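Local coordinates for protein glycerol-3-phosphate dehydrogenase [NAD(P)+] (Coxiella burnetii, PDB 3K96) that probably catalyses the NAD(P)H-dependent reduction of dihydroxyacetone phosphate to sn-glycerol 3-phosphate, the precursor for phospholipid synthesis, at residues Gln278-Asn281 / Arg282-Gly285; Leu270-Thr273 / Cys274-Gln278; Ser183-Ser186 / Lys187-Glu191. All blocks are in the same frame, centred on the assembly; numbering follows the deposited sequence. Where two conformers were deposited one is given.

Contacts 1 and 2 are neighbours, their centres 8 Å apart, while contact 3 lies about 33 Å and 29 Å from them, centre to centre. Contact 2 closes helix 264-275 and contact 1 opens helix 280-290; the two share Gln278, and Arg283 of contact 1 is hydrogen-bonded to Asn277 of contact 2. Both are largely buried in the C-terminal half; contact 1 contains residues predicted to bind glycerol 3-phosphate and contact 2 lies next to them, and hydroxyl and carboxylate groups hold backbone atoms there. Contact 3 is partly buried, on helix 183-193 of a beta-alpha-beta unit. Regular backbone bonds run through it, with a CH-pi contact on its buried side and an amide-carboxylate pair on its more exposed one.

Contact 1: residues Gln278-Asn281 / Arg282-Gly285; sequences QSRN and RRFG
The N-terminus of helix 280-290 is capped by Ser279, which with Arg280 and Asn281 is predicted to bind sn-glycerol 3-phosphate. Ser279 OG accepts from Arg282 N at 3.2 Å with an N-H...O angle of 150°; the hydroxyl lies anti to the serine's own nitrogen (chi1 175°), which turns it over the first helical turn and brings it 3.4 Å from Arg282 CB. Backbone bonds continue the turn, Arg283 N to Ser279 O (3.0 Å), Phe284 N to Arg280 O and Gly285 N to Asn281 O.

Arg280 and Arg283 run side by side in the same direction. In one of the two Arg280 conformers, Arg283 NH2 sits over one face of the Arg280 guanidinium, toward its rim and 3.8 Å from Arg280 NH1, with the two planes 69° apart. The bend of Arg283 at chi3 folds its guanidinium back over the helix start, where NH1 donates to Asn277 O. Arg282 points elsewhere, to a salt bridge with Asp227, and Asn281 OD1 accepts from Gly307 N. The closeness of two like charges at a helix N-terminus, in this conformer, would probably be eased by an anion, consistent with Arg280 being predicted to bind glycerol 3-phosphate and NADPH.

Contact 2: residues Leu270-Thr273 / Cys274-Gln278; sequences LVLT and CTDNQ
Leu270 lays its CD1 methyl against the sulfur of Cys274, with CD1 to SG at 3.6 Å, one turn further along the same side of the helix. This is the C-terminal end of helix 264-275, and its last bonds become progressively less regular. Cys274 N still donates well to Leu270 O (2.9 Å, 150°). Thr275 N, by contrast, makes only weak bonds, to Val271 O and to Leu272 O, and Asp276 N reaches Leu272 O weakly.

The hydroxyl of Thr275 adds a shorter bond: OG1 donates to Val271 O at 2.7 Å. It can do so because OG1 stands between the backbone nitrogen and the carbonyl carbon (chi1 61°), folded back over the preceding turn, and the Val271 carbonyl thus receives one side-chain bond and one weak backbone bond. Thr273 turns to the other side, where OG1 is bonded to Asp269 O and to Lys216 NZ, the predicted proton acceptor; this places the helix end in the wall of the predicted active site. At the dimer interface Val271 packs on Val271 of the second subunit, and Asp276 OD1 is hydrogen-bonded to Ser233 OG of that subunit. The other carboxylate oxygen, Asp276 OD2, forms an Asx turn, accepting from Gln278 N at 2.9 Å on its anti side, 31° out of the carboxylate plane.

Contact 3: residues Ser183-Ser186 / Lys187-Glu191; sequences SQFS and KDLIE
Lys187 begins the second turn by donating its backbone N to Ser183 O at 3.1 Å, while its CB lies beside the carbonyls of Ser183 and Gln184; the rest of the chain is fully extended and leads away from the earlier turn. Asp188 follows, and here the side chains bond as well as the backbone: Asp188 N donates to Gln184 O at 3.0 Å. Gln184 NE2 donates to Asp188 OD1 at 3.1 Å, through an N-H...O angle of 142°; the oxygen is met on its syn side but tilted out of the carboxylate plane, and the acceptor lies close to the amide plane of the glutamine. The amide and carboxylate are turned 49° against each other. A bend of Gln184 at chi2 brings its amide back toward the carboxylate, whose OD2 is held separately in a salt bridge with Arg128 of strand 128-131.

Helix 183-193 is the crossover of a beta-alpha-beta unit between the parallel strands 174-180 and 198-203, and Leu189 lies on its sheet-facing side. Leu189 CD1 sits over the face of the Phe185 ring, 3.6 Å from the centroid and 12° off the normal, a CH-pi contact. Both side chains also touch Ala130. The backbone N of Leu189 donates to Phe185 O at 2.9 Å. Ile190 comes next: its N bonds to Ser186 O at 2.9 Å, its CD1 lies 3.8 Å from Ser186 OG, and the side chain packs against Val200 and Lys202 of strand 198-203.

Contact 1: residues Gln278-Asn281 / Arg282-Gly285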
loop_
_atom_site.group_PDB
_atom_site.type_symbol
_atom_site.label_atom_id
_atom_site.label_comp_id
_atom_site.label_asym_id
_atom_site.label_seq_id
_atom_site.Cartn_x
_atom_site.Cartn_y
_atom_site.Cartn_z
ATOM N N GLN A 278 -14.716 -3.002 -2.676
ATOM C CA GLN A 278 -15.763 -2.122 -2.115
ATOM C C GLN A 278 -15.640 -0.652 -2.506
ATOM O O GLN A 278 -16.560 0.128 -2.301
ATOM C CB GLN A 278 -15.787 -2.222 -0.583
ATOM C CG GLN A 278 -16.075 -3.606 -0.066
ATOM C CD GLN A 278 -17.451 -4.074 -0.437
ATOM O OE1 GLN A 278 -17.616 -5.161 -0.986
ATOM N NE2 GLN A 278 -18.453 -3.237 -0.178
ATOM N N SER A 279 -14.507 -0.281 -3.069
ATOM C CA SER A 279 -14.280 1.092 -3.460
ATOM C C SER A 279 -15.017 1.398 -4.754
ATOM O O SER A 279 -14.641 0.882 -5.816
ATOM C CB SER A 279 -12.769 1.316 -3.653
ATOM O OG SER A 279 -12.476 2.616 -4.156
ATOM N N ARG A 280 -16.042 2.237 -4.667
ATOM C CA ARG A 280 -16.819 2.636 -5.829
ATOM C C ARG A 280 -16.008 3.454 -6.833
ATOM O O ARG A 280 -16.305 3.451 -8.026
ATOM C CB ARG A 280 -18.036 3.433 -5.374
ATOM C CG ARG A 280 -18.957 2.586 -4.514
ATOM C CD ARG A 280 -20.030 3.359 -3.817
ATOM N NE ARG A 280 -20.873 2.433 -3.075
ATOM C CZ ARG A 280 -21.931 1.812 -3.582
ATOM N NH1 ARG A 280 -22.302 2.026 -4.837
ATOM N NH2 ARG A 280 -22.633 0.990 -2.820
ATOM N N ASN A 281 -15.009 4.178 -6.339
ATOM C CA ASN A 281 -14.160 4.993 -7.200
ATOM C C ASN A 281 -13.241 4.070 -7.982
ATOM O O ASN A 281 -12.965 4.306 -9.142
ATOM C CB ASN A 281 -13.405 6.024 -6.397
ATOM C CG ASN A 281 -14.306 7.090 -5.861
ATOM O OD1 ASN A 281 -14.911 7.835 -6.625
ATOM N ND2 ASN A 281 -14.415 7.172 -4.548
ATOM N N ARG A 282 -12.824 2.982 -7.340
ATOM C CA ARG A 282 -12.013 1.987 -8.008
ATOM C C ARG A 282 -12.850 1.204 -9.059
ATOM O O ARG A 282 -12.368 0.892 -10.146
ATOM C CB ARG A 282 -11.388 1.055 -6.967
ATOM C CG ARG A 282 -10.668 -0.116 -7.580
ATOM C CD ARG A 282 -9.924 -0.962 -6.530
ATOM N NE ARG A 282 -9.780 -2.293 -7.068
ATOM C CZ ARG A 282 -8.921 -2.609 -8.013
ATOM N NH1 ARG A 282 -8.104 -1.674 -8.502
ATOM N NH2 ARG A 282 -8.882 -3.856 -8.475
ATOM N N ARG A 283 -14.107 0.915 -8.747
ATOM C CA ARG A 283 -14.942 0.167 -9.685
ATOM C C ARG A 283 -15.258 1.045 -10.901
ATOM O O ARG A 283 -15.326 0.554 -12.037
ATOM C CB ARG A 283 -16.189 -0.378 -9.018
ATOM C CG ARG A 283 -15.867 -1.370 -7.875
ATOM C CD ARG A 283 -17.050 -2.332 -7.555
ATOM N NE ARG A 283 -18.304 -1.641 -7.280
ATOM C CZ ARG A 283 -18.684 -1.224 -6.077
ATOM N NH1 ARG A 283 -17.902 -1.420 -5.016
ATOM N NH2 ARG A 283 -19.843 -0.603 -5.928
ATOM N N PHE A 284 -15.412 2.346 -10.650
ATOM C CA PHE A 284 -15.596 3.290 -11.719
ATOM C C PHE A 284 -14.359 3.225 -12.619
ATOM O O PHE A 284 -14.487 3.127 -13.820
ATOM C CB PHE A 284 -15.787 4.720 -11.182
ATOM C CG PHE A 284 -15.748 5.796 -12.254
ATOM C CD1 PHE A 284 -16.826 6.001 -13.102
ATOM C CD2 PHE A 284 -14.646 6.623 -12.386
ATOM C CE1 PHE A 284 -16.790 7.010 -14.071
ATOM C CE2 PHE A 284 -14.604 7.619 -13.355
ATOM C CZ PHE A 284 -15.685 7.817 -14.182
ATOM N N GLY A 285 -13.172 3.310 -12.035
ATOM C CA GLY A 285 -11.938 3.217 -12.817
ATOM C C GLY A 285 -11.845 1.919 -13.608
ATOM O O GLY A 285 -11.423 1.915 -14.761
#

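Contact 2: residues Leu270-Thr273 / Cys274-Gln278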
loop_
_atom_site.group_PDB
_atom_site.type_symbol
_atom_site.label_atom_id
_atom_site.label_comp_id
_atom_site.label_asym_id
_atom_site.label_seq_id
_atom_site.Cartn_x
_atom_site.Cartn_y
_atom_site.Cartn_z
ATOM N N LEU A 270 -4.922 4.965 1.347
ATOM C CA LEU A 270 -4.608 4.789 -0.081
ATOM C C LEU A 270 -4.521 3.333 -0.478
ATOM O O LEU A 270 -5.086 2.936 -1.487
ATOM C CB LEU A 270 -3.309 5.492 -0.442
ATOM C CG LEU A 270 -2.871 5.500 -1.907
ATOM C CD1 LEU A 270 -3.818 6.325 -2.755
ATOM C CD2 LEU A 270 -1.473 6.104 -1.962
ATOM N N VAL A 271 -3.818 2.529 0.306
ATOM C CA VAL A 271 -3.698 1.130 -0.045
ATOM C C VAL A 271 -5.054 0.452 -0.021
ATOM O O VAL A 271 -5.382 -0.300 -0.930
ATOM C CB VAL A 271 -2.655 0.388 0.812
ATOM C CG1 VAL A 271 -1.302 1.033 0.605
ATOM C CG2 VAL A 271 -3.035 0.373 2.282
ATOM N N LEU A 272 -5.864 0.762 0.990
ATOM C CA LEU A 272 -7.205 0.198 1.093
ATOM C C LEU A 272 -8.037 0.529 -0.122
ATOM O O LEU A 272 -8.612 -0.364 -0.771
ATOM C CB LEU A 272 -7.941 0.754 2.327
ATOM C CG LEU A 272 -9.444 0.420 2.379
ATOM C CD1 LEU A 272 -9.643 -1.091 2.568
ATOM C CD2 LEU A 272 -10.155 1.194 3.488
ATOM N N THR A 273 -8.065 1.811 -0.477
ATOM C CA THR A 273 -8.945 2.274 -1.545
ATOM C C THR A 273 -8.483 1.872 -2.945
ATOM O O THR A 273 -9.312 1.706 -3.849
ATOM C CB THR A 273 -9.136 3.786 -1.483
ATOM O OG1 THR A 273 -9.423 4.171 -0.121
ATOM C CG2 THR A 273 -10.278 4.222 -2.409
ATOM N N CYS A 274 -7.175 1.717 -3.121
ATOM C CA CYS A 274 -6.637 1.318 -4.421
ATOM C C CYS A 274 -6.677 -0.198 -4.679
ATOM O O CYS A 274 -6.430 -0.639 -5.794
ATOM C CB CYS A 274 -5.218 1.832 -4.573
ATOM S SG CYS A 274 -5.135 3.621 -4.764
ATOM N N THR A 275 -6.987 -0.996 -3.665
ATOM C CA THR A 275 -7.009 -2.428 -3.847
ATOM C C THR A 275 -8.334 -3.111 -3.519
ATOM O O THR A 275 -8.483 -4.277 -3.792
ATOM C CB THR A 275 -5.921 -3.095 -2.987
ATOM O OG1 THR A 275 -6.174 -2.822 -1.606
ATOM C CG2 THR A 275 -4.534 -2.571 -3.355
ATOM N N ASP A 276 -9.316 -2.406 -2.981
ATOM C CA ASP A 276 -10.524 -3.097 -2.574
ATOM C C ASP A 276 -11.692 -3.112 -3.578
ATOM O O ASP A 276 -11.909 -2.151 -4.300
ATOM C CB ASP A 276 -11.034 -2.480 -1.294
ATOM C CG ASP A 276 -11.718 -3.489 -0.431
ATOM O OD1 ASP A 276 -10.987 -4.287 0.212
ATOM O OD2 ASP A 276 -12.958 -3.481 -0.374
ATOM N N ASN A 277 -12.451 -4.210 -3.589
ATOM C CA ASN A 277 -13.660 -4.317 -4.430
ATOM C C ASN A 277 -14.717 -3.335 -3.964
ATOM O O ASN A 277 -15.514 -2.879 -4.763
ATOM C CB ASN A 277 -14.298 -5.723 -4.352
ATOM C CG ASN A 277 -15.711 -5.791 -5.037
ATOM O OD1 ASN A 277 -16.732 -6.019 -4.375
ATOM N ND2 ASN A 277 -15.755 -5.551 -6.343
ATOM N N GLN A 278 -14.716 -3.002 -2.676
ATOM C CA GLN A 278 -15.763 -2.122 -2.115
ATOM C C GLN A 278 -15.640 -0.652 -2.506
ATOM O O GLN A 278 -16.560 0.128 -2.301
ATOM C CB GLN A 278 -15.787 -2.222 -0.583
ATOM C CG GLN A 278 -16.075 -3.606 -0.066
ATOM C CD GLN A 278 -17.451 -4.074 -0.437
ATOM O OE1 GLN A 278 -17.616 -5.161 -0.986
ATOM N NE2 GLN A 278 -18.453 -3.237 -0.178
#

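Contact 3: residues Ser183-Ser186 / Lys187-Glu191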
loop_
_atom_site.group_PDB
_atom_site.type_symbol
_atom_site.label_atom_id
_atom_site.label_comp_id
_atom_site.label_asym_id
_atom_site.label_seq_id
_atom_site.Cartn_x
_atom_site.Cartn_y
_atom_site.Cartn_z
ATOM N N SER A 183 -7.013 21.168 21.423
ATOM C CA SER A 183 -6.660 20.009 22.247
ATOM C C SER A 183 -7.829 19.453 23.058
ATOM O O SER A 183 -7.945 18.244 23.224
ATOM C CB SER A 183 -5.483 20.316 23.169
ATOM O OG SER A 183 -5.814 21.319 24.101
ATOM N N GLN A 184 -8.704 20.316 23.551
ATOM C CA GLN A 184 -9.839 19.834 24.321
ATOM C C GLN A 184 -10.806 19.053 23.400
ATOM O O GLN A 184 -11.407 18.056 23.809
ATOM C CB GLN A 184 -10.574 21.004 24.962
ATOM C CG GLN A 184 -11.692 20.593 25.873
ATOM C CD GLN A 184 -11.186 19.847 27.088
ATOM O OE1 GLN A 184 -10.293 20.322 27.797
ATOM N NE2 GLN A 184 -11.764 18.684 27.349
ATOM N N PHE A 185 -10.955 19.499 22.160
ATOM C CA PHE A 185 -11.892 18.842 21.230
ATOM C C PHE A 185 -11.338 17.491 20.851
ATOM O O PHE A 185 -12.067 16.502 20.820
ATOM C CB PHE A 185 -12.160 19.750 20.028
ATOM C CG PHE A 185 -13.293 19.308 19.128
ATOM C CD1 PHE A 185 -14.415 18.688 19.631
ATOM C CD2 PHE A 185 -13.285 19.665 17.793
ATOM C CE1 PHE A 185 -15.443 18.326 18.814
ATOM C CE2 PHE A 185 -14.318 19.339 16.983
ATOM C CZ PHE A 185 -15.405 18.660 17.493
ATOM N N SER A 186 -10.044 17.439 20.568
ATOM C CA SER A 186 -9.412 16.186 20.257
ATOM C C SER A 186 -9.661 15.177 21.379
ATOM O O SER A 186 -10.079 14.037 21.143
ATOM C CB SER A 186 -7.906 16.401 20.083
ATOM O OG SER A 186 -7.263 15.185 19.867
ATOM N N LYS A 187 -9.408 15.607 22.603
ATOM C CA LYS A 187 -9.581 14.756 23.782
ATOM C C LYS A 187 -11.017 14.222 23.880
ATOM O O LYS A 187 -11.232 13.019 24.048
ATOM C CB LYS A 187 -9.212 15.543 25.046
ATOM C CG LYS A 187 -9.063 14.717 26.282
ATOM C CD LYS A 187 -8.596 15.534 27.508
ATOM C CE LYS A 187 -8.381 14.588 28.715
ATOM N NZ LYS A 187 -7.857 15.235 29.976
ATOM N N ASP A 188 -11.983 15.113 23.735
ATOM C CA ASP A 188 -13.369 14.734 23.822
ATOM C C ASP A 188 -13.775 13.765 22.703
ATOM O O ASP A 188 -14.477 12.800 22.948
ATOM C CB ASP A 188 -14.273 15.976 23.811
ATOM C CG ASP A 188 -14.061 16.866 25.031
ATOM O OD1 ASP A 188 -13.432 16.393 25.998
ATOM O OD2 ASP A 188 -14.502 18.041 25.018
ATOM N N LEU A 189 -13.330 14.008 21.480
ATOM C CA LEU A 189 -13.694 13.113 20.384
ATOM C C LEU A 189 -13.080 11.731 20.532
ATOM O O LEU A 189 -13.761 10.720 20.333
ATOM C CB LEU A 189 -13.294 13.714 19.043
ATOM C CG LEU A 189 -14.134 14.900 18.611
ATOM C CD1 LEU A 189 -13.468 15.633 17.416
ATOM C CD2 LEU A 189 -15.547 14.450 18.301
ATOM N N ILE A 190 -11.805 11.680 20.879
ATOM C CA ILE A 190 -11.125 10.400 21.044
ATOM C C ILE A 190 -11.803 9.645 22.181
ATOM O O ILE A 190 -12.072 8.444 22.090
ATOM C CB ILE A 190 -9.632 10.598 21.292
ATOM C CG1 ILE A 190 -8.956 11.089 20.007
ATOM C CG2 ILE A 190 -8.969 9.315 21.754
ATOM C CD1 ILE A 190 -7.504 11.379 20.173
ATOM N N GLU A 191 -12.114 10.356 23.252
ATOM C CA GLU A 191 -12.810 9.718 24.350
ATOM C C GLU A 191 -14.138 9.091 23.888
ATOM O O GLU A 191 -14.470 7.988 24.295
ATOM C CB GLU A 191 -13.051 10.702 25.481
ATOM C CG GLU A 191 -13.659 10.016 26.698
ATOM C CD GLU A 191 -13.839 10.949 27.879
ATOM O OE1 GLU A 191 -14.038 12.168 27.659
ATOM O OE2 GLU A 191 -13.794 10.442 29.025
#